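Local coordinates for alpha-1,2-mannosyltransferase (Ktr4), putative (Neosartorya fumigata, PDB 7BOP), which adopts the GT-A-type fold of the fungal mannosyltransferase family and binds guanosine-5'-diphosphate and a manganese ion, at residues R66-L71 / F210-N215; N99-F104 / K185-Y190; T233-T238 / H320-G325. One frame throughout, in Å; residues are numbered along the deposited sequence.

Contact 1. Residues R66-L71 / F210-N215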
loop_
_atom_site.group_PDB
_atom_site.type_symbol
_atom_site.label_atom_id
_atom_site.label_comp_id
_atom_site.label_asym_id
_atom_site.label_seq_id
_atom_site.Cartn_x
_atom_site.Cartn_y
_atom_site.Cartn_z
ATOM N N ARG A 66 7.298 -18.650 12.564
ATOM C CA ARG A 66 7.316 -17.585 11.563
ATOM C C ARG A 66 7.564 -18.125 10.168
ATOM O O ARG A 66 8.443 -18.965 9.959
ATOM C CB ARG A 66 8.376 -16.536 11.900
ATOM C CG ARG A 66 8.031 -15.698 13.114
ATOM C CD ARG A 66 9.065 -14.614 13.324
ATOM N NE ARG A 66 10.296 -15.138 13.923
ATOM C CZ ARG A 66 10.467 -15.414 15.218
ATOM N NH1 ARG A 66 9.483 -15.242 16.104
ATOM N NH2 ARG A 66 11.642 -15.883 15.638
ATOM N N THR A 67 6.788 -17.640 9.204
ATOM C CA THR A 67 7.069 -17.923 7.802
ATOM C C THR A 67 8.102 -16.911 7.299
ATOM O O THR A 67 8.597 -16.101 8.079
ATOM C CB THR A 67 5.778 -17.978 6.958
ATOM O OG1 THR A 67 6.089 -18.532 5.673
ATOM C CG2 THR A 67 5.135 -16.581 6.798
ATOM N N ASN A 68 8.458 -16.976 6.018
ATOM C CA ASN A 68 9.493 -16.096 5.456
ATOM C C ASN A 68 8.904 -14.734 5.038
ATOM O O ASN A 68 8.628 -14.467 3.857
ATOM C CB ASN A 68 10.291 -16.759 4.329
ATOM C CG ASN A 68 9.432 -17.265 3.194
ATOM O OD1 ASN A 68 8.276 -17.638 3.387
ATOM N ND2 ASN A 68 10.005 -17.303 1.993
ATOM N N ALA A 69 8.740 -13.884 6.043
ATOM C CA ALA A 69 8.105 -12.580 5.887
ATOM C C ALA A 69 8.812 -11.549 6.751
ATOM O O ALA A 69 9.491 -11.904 7.722
ATOM C CB ALA A 69 6.629 -12.675 6.250
ATOM N N ALA A 70 8.676 -10.279 6.380
ATOM C CA ALA A 70 9.284 -9.190 7.114
ATOM C C ALA A 70 8.388 -7.957 7.119
ATOM O O ALA A 70 7.612 -7.731 6.189
ATOM C CB ALA A 70 10.628 -8.837 6.508
ATOM N N LEU A 71 8.513 -7.178 8.184
ATOM C CA LEU A 71 8.027 -5.810 8.224
ATOM C C LEU A 71 9.078 -4.992 7.497
ATOM O O LEU A 71 10.273 -5.143 7.793
ATOM C CB LEU A 71 7.902 -5.336 9.675
ATOM C CG LEU A 71 6.947 -6.174 10.532
ATOM C CD1 LEU A 71 7.148 -5.909 12.013
ATOM C CD2 LEU A 71 5.497 -5.947 10.122
ATOM N N PHE A 210 -1.788 -16.161 7.848
ATOM C CA PHE A 210 -3.157 -15.992 7.347
ATOM C C PHE A 210 -3.132 -15.863 5.821
ATOM O O PHE A 210 -3.849 -16.588 5.131
ATOM C CB PHE A 210 -3.851 -14.792 8.022
ATOM C CG PHE A 210 -5.083 -14.326 7.302
ATOM C CD1 PHE A 210 -6.286 -14.994 7.465
ATOM C CD2 PHE A 210 -5.028 -13.240 6.438
ATOM C CE1 PHE A 210 -7.432 -14.574 6.785
ATOM C CE2 PHE A 210 -6.168 -12.809 5.765
ATOM C CZ PHE A 210 -7.370 -13.480 5.936
ATOM N N MET A 211 -2.263 -14.988 5.307
ATOM C CA MET A 211 -2.092 -14.786 3.858
ATOM C C MET A 211 -1.621 -16.074 3.176
ATOM O O MET A 211 -2.187 -16.502 2.167
ATOM C CB MET A 211 -1.065 -13.697 3.540
ATOM C CG MET A 211 -1.364 -12.307 4.084
ATOM S SD MET A 211 -2.578 -11.413 3.128
ATOM C CE MET A 211 -1.705 -11.095 1.601
ATOM N N GLU A 212 -0.574 -16.674 3.735
ATOM C CA GLU A 212 0.036 -17.854 3.135
ATOM C C GLU A 212 -0.897 -19.056 3.060
ATOM O O GLU A 212 -0.979 -19.697 2.012
ATOM C CB GLU A 212 1.321 -18.227 3.870
ATOM C CG GLU A 212 2.071 -19.362 3.199
ATOM C CD GLU A 212 3.491 -19.501 3.689
ATOM O OE1 GLU A 212 4.364 -19.782 2.847
ATOM O OE2 GLU A 212 3.732 -19.337 4.894
ATOM N N ASP A 213 -1.609 -19.341 4.142
ATOM C CA ASP A 213 -2.511 -20.497 4.192
ATOM C C ASP A 213 -3.671 -20.366 3.230
ATOM O O ASP A 213 -4.219 -21.379 2.812
ATOM C CB ASP A 213 -3.086 -20.706 5.597
ATOM C CG ASP A 213 -2.034 -21.123 6.609
ATOM O OD1 ASP A 213 -0.919 -21.471 6.187
ATOM O OD2 ASP A 213 -2.332 -21.070 7.819
ATOM N N ARG A 214 -4.046 -19.129 2.886
ATOM C CA ARG A 214 -5.134 -18.889 1.923
ATOM C C ARG A 214 -4.653 -18.483 0.519
ATOM O O ARG A 214 -5.465 -18.106 -0.331
ATOM C CB ARG A 214 -6.072 -17.832 2.509
ATOM C CG ARG A 214 -6.850 -18.338 3.700
ATOM C CD ARG A 214 -7.328 -17.210 4.598
ATOM N NE ARG A 214 -7.890 -17.740 5.833
ATOM C CZ ARG A 214 -7.175 -18.225 6.852
ATOM N NH1 ARG A 214 -5.841 -18.238 6.814
ATOM N NH2 ARG A 214 -7.804 -18.681 7.932
ATOM N N ASN A 215 -3.346 -18.573 0.279
ATOM C CA ASN A 215 -2.708 -18.155 -0.975
ATOM C C ASN A 215 -3.090 -16.730 -1.398
ATOM O O ASN A 215 -3.321 -16.451 -2.583
ATOM C CB ASN A 215 -3.004 -19.176 -2.078
ATOM C CG ASN A 215 -2.440 -20.545 -1.747
ATOM O OD1 ASN A 215 -1.238 -20.687 -1.553
ATOM N ND2 ASN A 215 -3.291 -21.539 -1.668
HETATM O O HOH W 1 6.629 -19.232 2.211
#
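Thr67, in the loop that leads into strand 69-74, is tied to Glu212 in the last turn of helix 207-213, so the contact joins the end of a helix to the entry of a sheet strand at the protein surface. Thr67 OG1 donates a short hydrogen bond of 2.6 Å to Glu212 OE2, meeting this oxygen on its syn side and 23° out of the carboxylate plane. With CG anti to the backbone N (chi1 -174°) and the chain extended beyond it, Glu212 spans the gap between backbones whose nearest CA atoms, those of Thr67 and Glu212, lie 8.4 Å apart. A water that donates to Asn68 OD1 (2.6 Å) lies next to Glu212 OE1, so close that a bond to it is doubtful. The backbone makes an inverse gamma turn about Asn68, whose ND2 donates to the backbone O of Asn186. After Glu212 the helix closes in a Schellman motif, Leu216 N bonding to Met211 O and Asn215 N to Glu212 O (3.1 Å), with Asn215 at C-prime in positive phi. Arg214 folds back across this end, its NH1 donating to Phe210 O at 3.1 Å. Strand 189-192 runs parallel beside strand 69-74: Ala70 pairs with Tyr189 and Trp191 through the backbone, while the Tyr189 side chain touches Ala69, Met211 and Glu212, and Phe208 of the helix packs on Thr67 and Ala69.

Contact 2. Residues N99-F104 / K185-Y190; sequences NYPWIF and KNYKYY
Ile103 and Tyr187 form the tight part of this contact, the isoleucine laying its CD1 methyl over one face of the phenol ring. CD1 of Ile103 is 4.0 Å from Tyr187 CZ and equally far from CE1, placing it above the hydroxyl-bearing end of the ring. The methyl gets there because Ile103 CG1 stands anti to its own carbonyl carbon and CD1 continues in an extended chain (chi2 177°), while Tyr187 comes from the opposite direction. The buried side chain of Ile103 also touches Ala70 and Leu184. Towards solvent the packing is thinner. Pro101, partly exposed, and Tyr187 pass each other in opposite directions, the proline CG standing obliquely to the ring, 4.0 Å from Tyr187 OH and 4.4 Å from CE2. Here the phenol hydroxyl turns to a polar partner, hydrogen-bonding O3 of a glycerol that probably came from the crystallisation liquor. The tyrosine backbone is anchored separately, its O accepting a bond from Arg292 NH1. The CA atoms of Ile103 and Tyr190 are the nearest pair across the contact, yet lie 9.7 Å apart, since strand 69-74 runs between strands 102-106 and 189-192; Tyr187, just before the latter, reaches across to Ile103. Three neighbouring parallel strands in the order 102-106, 69-74, 189-192 fit the nucleotide-binding, Rossmann-like half of the GT-A fold.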
loop_
_atom_site.group_PDB
_atom_site.type_symbol
_atom_site.label_atom_id
_atom_site.label_comp_id
_atom_site.label_asym_id
_atom_site.label_seq_id
_atom_site.Cartn_x
_atom_site.Cartn_y
_atom_site.Cartn_z
ATOM N N ASN A 99 6.930 -11.314 16.647
ATOM C CA ASN A 99 8.363 -11.049 16.520
ATOM C C ASN A 99 8.945 -11.305 15.133
ATOM O O ASN A 99 10.011 -11.916 14.989
ATOM C CB ASN A 99 9.137 -11.822 17.595
ATOM C CG ASN A 99 8.723 -11.417 18.983
ATOM O OD1 ASN A 99 8.970 -10.292 19.399
ATOM N ND2 ASN A 99 8.068 -12.312 19.694
ATOM N N TYR A 100 8.230 -10.840 14.106
ATOM C CA TYR A 100 8.771 -10.830 12.758
ATOM C C TYR A 100 9.847 -9.734 12.649
ATOM O O TYR A 100 9.775 -8.712 13.345
ATOM C CB TYR A 100 7.646 -10.640 11.721
ATOM C CG TYR A 100 6.940 -11.914 11.368
ATOM C CD1 TYR A 100 7.420 -12.724 10.341
ATOM C CD2 TYR A 100 5.802 -12.334 12.063
ATOM C CE1 TYR A 100 6.784 -13.902 10.006
ATOM C CE2 TYR A 100 5.163 -13.519 11.736
ATOM C CZ TYR A 100 5.656 -14.295 10.700
ATOM O OH TYR A 100 5.033 -15.456 10.356
ATOM N N PRO A 101 10.859 -9.947 11.798
ATOM C CA PRO A 101 11.932 -8.956 11.677
ATOM C C PRO A 101 11.503 -7.671 10.962
ATOM O O PRO A 101 10.560 -7.694 10.153
ATOM C CB PRO A 101 12.975 -9.677 10.837
ATOM C CG PRO A 101 12.185 -10.613 9.994
ATOM C CD PRO A 101 11.013 -11.041 10.820
ATOM N N TRP A 102 12.194 -6.575 11.290
ATOM C CA TRP A 102 12.066 -5.297 10.592
ATOM C C TRP A 102 13.242 -5.121 9.641
ATOM O O TRP A 102 14.408 -5.300 10.044
ATOM C CB TRP A 102 12.073 -4.125 11.563
ATOM C CG TRP A 102 10.894 -3.976 12.441
ATOM C CD1 TRP A 102 10.660 -4.629 13.622
ATOM C CD2 TRP A 102 9.797 -3.074 12.255
ATOM N NE1 TRP A 102 9.484 -4.195 14.171
ATOM C CE2 TRP A 102 8.930 -3.241 13.354
ATOM C CE3 TRP A 102 9.457 -2.150 11.260
ATOM C CZ2 TRP A 102 7.738 -2.516 13.489
ATOM C CZ3 TRP A 102 8.276 -1.425 11.393
ATOM C CH2 TRP A 102 7.430 -1.614 12.497
ATOM N N ILE A 103 12.948 -4.772 8.385
ATOM C CA ILE A 103 13.968 -4.428 7.403
ATOM C C ILE A 103 13.717 -2.996 6.928
ATOM O O ILE A 103 12.687 -2.701 6.291
ATOM C CB ILE A 103 13.996 -5.418 6.221
ATOM C CG1 ILE A 103 14.048 -6.861 6.731
ATOM C CG2 ILE A 103 15.201 -5.156 5.332
ATOM C CD1 ILE A 103 14.006 -7.918 5.658
ATOM N N PHE A 104 14.663 -2.111 7.248
ATOM C CA PHE A 104 14.598 -0.706 6.871
ATOM C C PHE A 104 15.420 -0.447 5.615
ATOM O O PHE A 104 16.519 -1.001 5.455
ATOM C CB PHE A 104 15.083 0.163 8.028
ATOM C CG PHE A 104 14.306 -0.051 9.292
ATOM C CD1 PHE A 104 13.026 0.469 9.426
ATOM C CD2 PHE A 104 14.840 -0.792 10.345
ATOM C CE1 PHE A 104 12.291 0.262 10.577
ATOM C CE2 PHE A 104 14.109 -0.996 11.508
ATOM C CZ PHE A 104 12.833 -0.463 11.631
ATOM N N LYS A 185 15.438 -11.363 -1.057
ATOM C CA LYS A 185 15.467 -12.519 -1.961
ATOM C C LYS A 185 14.840 -13.787 -1.365
ATOM O O LYS A 185 14.102 -14.495 -2.051
ATOM C CB LYS A 185 16.905 -12.817 -2.405
ATOM C CG LYS A 185 16.998 -13.811 -3.550
ATOM C CD LYS A 185 18.421 -14.311 -3.734
ATOM C CE LYS A 185 18.499 -15.401 -4.797
ATOM N NZ LYS A 185 19.639 -16.324 -4.528
ATOM N N ASN A 186 15.122 -14.077 -0.098
ATOM C CA ASN A 186 14.573 -15.282 0.541
ATOM C C ASN A 186 13.230 -15.084 1.257
ATOM O O ASN A 186 12.745 -15.996 1.918
ATOM C CB ASN A 186 15.619 -15.886 1.486
ATOM C CG ASN A 186 16.894 -16.284 0.752
ATOM O OD1 ASN A 186 16.844 -16.822 -0.358
ATOM N ND2 ASN A 186 18.040 -15.999 1.358
ATOM N N TYR A 187 12.614 -13.914 1.083
ATOM C CA TYR A 187 11.310 -13.606 1.664
ATOM C C TYR A 187 10.223 -13.724 0.615
ATOM O O TYR A 187 10.462 -13.451 -0.553
ATOM C CB TYR A 187 11.334 -12.191 2.238
ATOM C CG TYR A 187 12.186 -12.084 3.469
ATOM C CD1 TYR A 187 13.561 -11.856 3.384
ATOM C CD2 TYR A 187 11.627 -12.238 4.729
ATOM C CE1 TYR A 187 14.348 -11.769 4.529
ATOM C CE2 TYR A 187 12.400 -12.155 5.877
ATOM C CZ TYR A 187 13.757 -11.924 5.769
ATOM O OH TYR A 187 14.498 -11.838 6.918
ATOM N N LYS A 188 9.040 -14.154 1.040
ATOM C CA LYS A 188 7.863 -14.221 0.189
ATOM C C LYS A 188 6.814 -13.141 0.530
ATOM O O LYS A 188 6.118 -12.695 -0.374
ATOM C CB LYS A 188 7.229 -15.601 0.277
ATOM C CG LYS A 188 6.041 -15.811 -0.653
ATOM C CD LYS A 188 5.622 -17.274 -0.700
ATOM C CE LYS A 188 4.396 -17.493 -1.568
ATOM N NZ LYS A 188 4.642 -17.072 -2.965
ATOM N N TYR A 189 6.679 -12.755 1.805
ATOM C CA TYR A 189 5.663 -11.767 2.209
ATOM C C TYR A 189 6.281 -10.564 2.867
ATOM O O TYR A 189 7.321 -10.658 3.519
ATOM C CB TYR A 189 4.608 -12.395 3.130
ATOM C CG TYR A 189 3.873 -13.540 2.474
ATOM C CD1 TYR A 189 2.747 -13.314 1.692
ATOM C CD2 TYR A 189 4.323 -14.850 2.615
ATOM C CE1 TYR A 189 2.078 -14.363 1.070
ATOM C CE2 TYR A 189 3.666 -15.906 1.999
ATOM C CZ TYR A 189 2.546 -15.661 1.227
ATOM O OH TYR A 189 1.896 -16.709 0.611
ATOM N N TYR A 190 5.634 -9.418 2.691
ATOM C CA TYR A 190 6.068 -8.189 3.318
ATOM C C TYR A 190 4.863 -7.463 3.889
ATOM O O TYR A 190 3.736 -7.622 3.393
ATOM C CB TYR A 190 6.813 -7.301 2.313
ATOM C CG TYR A 190 5.902 -6.654 1.279
ATOM C CD1 TYR A 190 5.471 -7.369 0.169
ATOM C CD2 TYR A 190 5.468 -5.331 1.423
ATOM C CE1 TYR A 190 4.626 -6.795 -0.772
ATOM C CE2 TYR A 190 4.629 -4.743 0.478
ATOM C CZ TYR A 190 4.208 -5.486 -0.610
ATOM O OH TYR A 190 3.369 -4.938 -1.551
#

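Contact 3. Residues T233-T238 / H320-G325; sequences TLWPET and HSIGLG
In a buried, apolar helix-helix contact, Ile322 of helix 316-327 packs against Leu234, Trp235 and Thr238 of helix 234-244; through Ser321 and Leu324, helix 316-327 also lies on strand 278-279 of the large mixed sheet. The two helical segments run in roughly the same direction, crossing at -33°, and the axes of segments 234-238 and 320-325 approach to 11.9 Å, a rather wide spacing bridged mainly by the one isoleucine. Its two branches have different partners. The longer one, with CG1 anti to the carbonyl carbon and CD1 extended beyond it (chi2 162°), meets Leu234 tip to tip, Ile322 CD1 lying 3.7 Å from Leu234 CD2. On the shorter branch, Ile322 CG2 sits between two other side chains, 3.7 Å from CG2 of Thr238, which crosses it at a slant, and 4.0 Å from CZ3 of Trp235. The methyl approaches the indole at its edge, close to the ring plane, so the faces of the tryptophan take no part in this pairing.

Thr238 turns its methyl and its hydroxyl to different tasks. Its OG1 donates to Leu234 O at 2.8 Å, from 42° above the carbonyl plane, and that same oxygen accepts the helical bond from Thr238 N. The hydroxyl is also hydrogen-bonded to Tyr299 OH of helix 294-306, whose side chain leans on both Leu234 and Ile322. On the Trp235 flank, Leu258 of helix 255-258 touches the indole and Ile322 alike. Since the hydroxyl of Thr238 is occupied within its own helix and by Tyr299, the threonine can offer a methyl to Ile322 without leaving a buried polar group unsatisfied; between the two helices the adhesion rests on van der Waals contact and presumably also on the exclusion of water.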
loop_
_atom_site.group_PDB
_atom_site.type_symbol
_atom_site.label_atom_id
_atom_site.label_comp_id
_atom_site.label_asym_id
_atom_site.label_seq_id
_atom_site.Cartn_x
_atom_site.Cartn_y
_atom_site.Cartn_z
ATOM N N THR A 233 -1.757 9.821 -18.312
ATOM C CA THR A 233 -1.512 8.776 -19.328
ATOM C C THR A 233 -1.299 7.363 -18.768
ATOM O O THR A 233 -0.976 6.442 -19.524
ATOM C CB THR A 233 -0.338 9.127 -20.276
ATOM O OG1 THR A 233 0.892 9.212 -19.546
ATOM C CG2 THR A 233 -0.597 10.441 -21.004
ATOM N N LEU A 234 -1.507 7.173 -17.465
ATOM C CA LEU A 234 -1.290 5.856 -16.849
ATOM C C LEU A 234 -2.214 4.806 -17.453
ATOM O O LEU A 234 -1.752 3.744 -17.873
ATOM C CB LEU A 234 -1.466 5.921 -15.326
ATOM C CG LEU A 234 -1.273 4.619 -14.541
ATOM C CD1 LEU A 234 0.060 3.956 -14.891
ATOM C CD2 LEU A 234 -1.356 4.923 -13.052
ATOM N N TRP A 235 -3.506 5.106 -17.532
ATOM C CA TRP A 235 -4.462 4.155 -18.102
ATOM C C TRP A 235 -4.272 3.950 -19.611
ATOM O O TRP A 235 -4.299 2.799 -20.083
ATOM C CB TRP A 235 -5.906 4.522 -17.755
ATOM C CG TRP A 235 -6.893 3.443 -18.093
ATOM C CD1 TRP A 235 -7.865 3.493 -19.041
ATOM C CD2 TRP A 235 -6.983 2.148 -17.500
ATOM N NE1 TRP A 235 -8.562 2.315 -19.076
ATOM C CE2 TRP A 235 -8.037 1.466 -18.142
ATOM C CE3 TRP A 235 -6.282 1.500 -16.474
ATOM C CZ2 TRP A 235 -8.409 0.169 -17.794
ATOM C CZ3 TRP A 235 -6.648 0.215 -16.134
ATOM C CH2 TRP A 235 -7.702 -0.440 -16.790
ATOM N N PRO A 236 -4.075 5.048 -20.375
ATOM C CA PRO A 236 -3.708 4.860 -21.779
ATOM C C PRO A 236 -2.487 3.943 -21.977
ATOM O O PRO A 236 -2.534 3.054 -22.826
ATOM C CB PRO A 236 -3.431 6.281 -22.250
ATOM C CG PRO A 236 -4.436 7.087 -21.488
ATOM C CD PRO A 236 -4.501 6.441 -20.119
ATOM N N GLU A 237 -1.438 4.135 -21.182
ATOM C CA GLU A 237 -0.244 3.281 -21.270
ATOM C C GLU A 237 -0.533 1.846 -20.851
ATOM O O GLU A 237 -0.037 0.898 -21.470
ATOM C CB GLU A 237 0.916 3.855 -20.455
ATOM C CG GLU A 237 1.539 5.107 -21.059
ATOM C CD GLU A 237 2.234 4.878 -22.398
ATOM O OE1 GLU A 237 2.462 3.699 -22.786
ATOM O OE2 GLU A 237 2.566 5.887 -23.064
ATOM N N THR A 238 -1.360 1.682 -19.823
ATOM C CA THR A 238 -1.818 0.356 -19.385
ATOM C C THR A 238 -2.550 -0.397 -20.510
ATOM O O THR A 238 -2.283 -1.582 -20.761
ATOM C CB THR A 238 -2.711 0.485 -18.127
ATOM O OG1 THR A 238 -1.955 1.111 -17.070
ATOM C CG2 THR A 238 -3.240 -0.875 -17.665
ATOM N N HIS A 320 0.351 -0.335 -8.315
ATOM C CA HIS A 320 0.012 -1.605 -7.639
ATOM C C HIS A 320 -1.437 -2.011 -7.850
ATOM O O HIS A 320 -1.727 -3.176 -8.159
ATOM C CB HIS A 320 0.292 -1.512 -6.138
ATOM C CG HIS A 320 1.748 -1.541 -5.799
ATOM N ND1 HIS A 320 2.205 -1.573 -4.501
ATOM C CD2 HIS A 320 2.849 -1.562 -6.587
ATOM C CE1 HIS A 320 3.524 -1.592 -4.501
ATOM N NE2 HIS A 320 3.943 -1.583 -5.755
ATOM N N SER A 321 -2.346 -1.046 -7.676
ATOM C CA SER A 321 -3.776 -1.318 -7.760
ATOM C C SER A 321 -4.197 -1.781 -9.141
ATOM O O SER A 321 -4.981 -2.728 -9.267
ATOM C CB SER A 321 -4.580 -0.081 -7.358
ATOM O OG SER A 321 -4.235 0.327 -6.044
ATOM N N ILE A 322 -3.684 -1.113 -10.172
ATOM C CA ILE A 322 -3.960 -1.522 -11.552
ATOM C C ILE A 322 -3.339 -2.904 -11.825
ATOM O O ILE A 322 -3.987 -3.774 -12.408
ATOM C CB ILE A 322 -3.457 -0.478 -12.564
ATOM C CG1 ILE A 322 -4.337 0.784 -12.507
ATOM C CG2 ILE A 322 -3.471 -1.038 -13.971
ATOM C CD1 ILE A 322 -3.704 2.003 -13.133
ATOM N N GLY A 323 -2.093 -3.097 -11.408
ATOM C CA GLY A 323 -1.429 -4.390 -11.590
ATOM C C GLY A 323 -2.186 -5.545 -10.956
ATOM O O GLY A 323 -2.381 -6.589 -11.589
ATOM N N LEU A 324 -2.618 -5.351 -9.708
ATOM C CA LEU A 324 -3.460 -6.326 -9.006
ATOM C C LEU A 324 -4.782 -6.538 -9.724
ATOM O O LEU A 324 -5.211 -7.682 -9.926
ATOM C CB LEU A 324 -3.737 -5.888 -7.559
ATOM C CG LEU A 324 -2.519 -5.903 -6.620
ATOM C CD1 LEU A 324 -2.757 -5.011 -5.409
ATOM C CD2 LEU A 324 -2.197 -7.331 -6.189
ATOM N N GLY A 325 -5.423 -5.435 -10.102
ATOM C CA GLY A 325 -6.727 -5.485 -10.751
ATOM C C GLY A 325 -6.751 -6.129 -12.122
ATOM O O GLY A 325 -7.800 -6.584 -12.553
#

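In the fold
Contacts 1 and 2 share one sheet and touch directly, their centres 10 Å apart. The segment of contact 1 that enters strand 69-74 is probably hydrogen-bonded to both segments of contact 2, Leu71 O to Ile103 N (2.8 Å) and Asn68 O to Lys188 N (2.9 Å). Contact 3 is centred about 26 Å from contact 1 and 27 Å from contact 2, but the nearest atoms of contacts 2 and 3 are about 4 Å apart, without touching, and Glu284 hydrogen-bonds both Tyr190 OH and His320 ND1. The side chain of Ile103 is about 12 Å from the bound guanosine-5'-diphosphate (GDP). Strand 69-74 runs on towards Leu74, Val75 and Arg76, which line that pocket.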